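Local coordinates for phage tail sheath protein (Desulfitobacterium hafniense, PDB 3HXL) that probably assembles into the contractile sheath that surrounds the tail tube of a phage or phage-like particle, at residues L313-D318 / L322-I327. Numbering follows the deposited sequence.
Sequences LFTASD and LVEQDI
Thr-315 and Leu-322 form the hydrogen-bonded antiparallel pair of a short beta hairpin, strands 314-317 and 320-323, in the subtilisin-like domain of the sheath protein. Two backbone bonds join them: Thr-315 N reaches Leu-322 O at 2.8 Å, in the carbonyl plane, while Leu-322 N meets Thr-315 O from a position tilted 28° out of the Thr-315 carbonyl plane. Beyond the non-hydrogen-bonded pair Phe-314 and Val-323, the ladder gains a third bond, from Glu-324 N to Leu-313 O (2.9 Å), close to straight at 171°. On the face of Thr-315 and Leu-322, Thr-315 OG1 donates to Glu-324 OE1 at 2.6 Å, and OE1 accepts with its anti lone pair, the one facing away from OE2. A bend at chi2 (63°) folds the Glu-324 carboxylate back over the threonine, and Glu-324 CB lies alongside Leu-313 CD1 (3.6 Å). Farther toward the turn, Leu-322 CD2 touches Ser-317 CB. On the reverse face Phe-314 CE1 meets Val-323 CG2 at 3.9 Å, and the Phe-314 side chain also touches Val-249 and Val-253 of strand 246-255 and Trp-269 and Val-270 of helix 263-276. Helix 300-308 covers the threonine side, its Ile-303 touching both Thr-315 and Glu-324. Past the strands a water links the segments, accepting from Leu-313 N and donating to Gln-325 O at 2.8 Å.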
ATOM      1  N   LEU A 313      13.933   9.315   9.497  1.00 12.53           N
ATOM      2  CA  LEU A 313      15.157   9.362   8.712  1.00 15.81           C
ATOM      3  C   LEU A 313      16.057   8.144   8.898  1.00 14.82           C
ATOM      4  O   LEU A 313      15.982   7.447   9.911  1.00 15.74           O
ATOM      5  CB  LEU A 313      15.945  10.621   9.081  1.00 17.26           C
ATOM      6  CG  LEU A 313      16.412  10.655  10.539  1.00 22.66           C
ATOM      7  CD1 LEU A 313      17.888  10.261  10.619  1.00 23.78           C
ATOM      8  CD2 LEU A 313      16.219  12.050  11.103  1.00 29.71           C
ATOM      9  N   PHE A 314      16.915   7.913   7.907  1.00 13.37           N
ATOM     10  CA  PHE A 314      17.855   6.800   7.924  1.00 15.96           C
ATOM     11  C   PHE A 314      19.240   7.295   8.303  1.00 23.04           C
ATOM     12  O   PHE A 314      19.625   8.417   7.964  1.00 17.78           O
ATOM     13  CB  PHE A 314      17.920   6.152   6.538  1.00 11.71           C
ATOM     14  CG  PHE A 314      16.605   5.620   6.062  1.00 21.39           C
ATOM     15  CD1 PHE A 314      16.132   4.391   6.517  1.00 16.72           C
ATOM     16  CD2 PHE A 314      15.820   6.361   5.183  1.00 17.84           C
ATOM     17  CE1 PHE A 314      14.893   3.917   6.115  1.00 16.43           C
ATOM     18  CE2 PHE A 314      14.577   5.893   4.774  1.00 17.45           C
ATOM     19  CZ  PHE A 314      14.112   4.668   5.237  1.00 19.27           C
ATOM     20  N   THR A 315      19.984   6.451   9.008  1.00 13.80           N
ATOM     21  CA  THR A 315      21.340   6.772   9.424  1.00 19.16           C
ATOM     22  C   THR A 315      22.229   5.604   9.012  1.00 21.00           C
ATOM     23  O   THR A 315      21.868   4.438   9.208  1.00 15.53           O
ATOM     24  CB  THR A 315      21.421   6.974  10.961  1.00 19.61           C
ATOM     25  OG1 THR A 315      20.577   8.069  11.343  1.00 20.25           O
ATOM     26  CG2 THR A 315      22.854   7.268  11.392  1.00 20.36           C
ATOM     27  N   ALA A 316      23.378   5.916   8.423  1.00 19.63           N
ATOM     28  CA  ALA A 316      24.304   4.877   7.969  1.00 24.29           C
ATOM     29  C   ALA A 316      25.076   4.285   9.142  1.00 20.85           C
ATOM     30  O   ALA A 316      25.512   5.008  10.033  1.00 24.15           O
ATOM     31  CB  ALA A 316      25.275   5.454   6.943  1.00 25.53           C
ATOM     32  N   SER A 317      25.240   2.965   9.134  1.00 23.60           N
ATOM     33  CA  SER A 317      25.961   2.272  10.197  1.00 24.56           C
ATOM     34  C   SER A 317      26.329   0.856   9.766  1.00 26.19           C
ATOM     35  O   SER A 317      25.467   0.098   9.329  1.00 26.16           O
ATOM     36  CB  SER A 317      25.100   2.217  11.460  1.00 33.05           C
ATOM     37  OG  SER A 317      25.700   1.405  12.459  1.00 37.27           O
ATOM     38  N   ASP A 318      27.609   0.511   9.867  1.00 29.77           N
ATOM     39  CA  ASP A 318      28.072  -0.828   9.502  1.00 34.87           C
ATOM     40  C   ASP A 318      27.571  -1.250   8.111  1.00 31.41           C
ATOM     41  O   ASP A 318      27.099  -2.372   7.921  1.00 32.62           O
ATOM     42  CB  ASP A 318      27.602  -1.834  10.564  1.00 43.11           C
ATOM     43  CG  ASP A 318      28.245  -3.204  10.413  1.00 60.26           C
ATOM     44  OD1 ASP A 318      29.494  -3.284  10.448  1.00 59.42           O
ATOM     45  OD2 ASP A 318      27.500  -4.202  10.270  1.00 61.72           O
ATOM     46  N   LEU A 322      20.049   2.367   8.660  1.00 14.17           N
ATOM     47  CA  LEU A 322      19.136   2.072   9.751  1.00 13.79           C
ATOM     48  C   LEU A 322      18.119   3.169  10.011  1.00 18.40           C
ATOM     49  O   LEU A 322      18.412   4.352   9.844  1.00 15.38           O
ATOM     50  CB  LEU A 322      19.923   1.809  11.031  1.00 19.74           C
ATOM     51  CG  LEU A 322      20.510   0.405  11.236  1.00 31.35           C
ATOM     52  CD1 LEU A 322      21.069  -0.154   9.951  1.00 38.14           C
ATOM     53  CD2 LEU A 322      21.570   0.475  12.318  1.00 20.26           C
ATOM     54  N   VAL A 323      16.915   2.764  10.398  1.00 17.36           N
ATOM     55  CA  VAL A 323      15.876   3.723  10.737  1.00 21.08           C
ATOM     56  C   VAL A 323      16.354   4.299  12.063  1.00 18.33           C
ATOM     57  O   VAL A 323      16.555   3.558  13.029  1.00 18.57           O
ATOM     58  CB  VAL A 323      14.506   3.030  10.940  1.00 13.30           C
ATOM     59  CG1 VAL A 323      13.495   4.022  11.505  1.00 16.53           C
ATOM     60  CG2 VAL A 323      14.004   2.483   9.604  1.00 13.01           C
ATOM     61  N   GLU A 324      16.551   5.613  12.109  1.00 14.94           N
ATOM     62  CA  GLU A 324      17.024   6.260  13.332  1.00 19.86           C
ATOM     63  C   GLU A 324      16.009   6.042  14.442  1.00 19.38           C
ATOM     64  O   GLU A 324      16.338   5.523  15.512  1.00 16.46           O
ATOM     65  CB  GLU A 324      17.232   7.763  13.091  1.00 20.54           C
ATOM     66  CG  GLU A 324      17.760   8.551  14.297  1.00 17.20           C
ATOM     67  CD  GLU A 324      19.147   8.108  14.760  1.00 22.78           C
ATOM     68  OE1 GLU A 324      19.996   7.777  13.905  1.00 21.11           O
ATOM     69  OE2 GLU A 324      19.394   8.111  15.984  1.00 27.89           O
ATOM     70  N   GLN A 325      14.775   6.456  14.175  1.00 13.74           N
ATOM     71  CA  GLN A 325      13.666   6.295  15.111  1.00 15.52           C
ATOM     72  C   GLN A 325      12.396   6.116  14.301  1.00 14.74           C
ATOM     73  O   GLN A 325      12.151   6.851  13.346  1.00 11.66           O
ATOM     74  CB  GLN A 325      13.536   7.509  16.039  1.00 17.54           C
ATOM     75  CG  GLN A 325      14.556   7.514  17.167  1.00 21.97           C
ATOM     76  CD  GLN A 325      14.214   8.496  18.268  1.00 21.36           C
ATOM     77  OE1 GLN A 325      13.047   8.812  18.496  1.00 21.00           O
ATOM     78  NE2 GLN A 325      15.230   8.965  18.977  1.00 23.02           N
ATOM     79  N   ASP A 326      11.608   5.110  14.677  1.00 17.62           N
ATOM     80  CA  ASP A 326      10.358   4.780  13.997  1.00 16.44           C
ATOM     81  C   ASP A 326       9.282   5.712  14.551  1.00 14.82           C
ATOM     82  O   ASP A 326       8.485   5.321  15.405  1.00 12.94           O
ATOM     83  CB  ASP A 326      10.022   3.304  14.275  1.00 17.33           C
ATOM     84  CG  ASP A 326       8.777   2.821  13.545  1.00 20.04           C
ATOM     85  OD1 ASP A 326       8.277   3.538  12.648  1.00 15.57           O
ATOM     86  OD2 ASP A 326       8.310   1.706  13.873  1.00 16.47           O
ATOM     87  N   ILE A 327       9.272   6.948  14.064  1.00 14.14           N
ATOM     88  CA  ILE A 327       8.314   7.939  14.537  1.00 12.27           C
ATOM     89  C   ILE A 327       7.513   8.599  13.429  1.00 16.03           C
ATOM     90  O   ILE A 327       7.908   8.574  12.256  1.00 13.06           O
ATOM     91  CB  ILE A 327       9.022   9.069  15.322  1.00 15.44           C
ATOM     92  CG1 ILE A 327      10.067   9.746  14.422  1.00 19.32           C
ATOM     93  CG2 ILE A 327       9.663   8.515  16.574  1.00 18.60           C
ATOM     94  CD1 ILE A 327      10.666  11.020  15.023  1.00 17.57           C
TER
HETATM   95  O   HOH W   1      13.660   9.002  12.483  1.00 14.26           O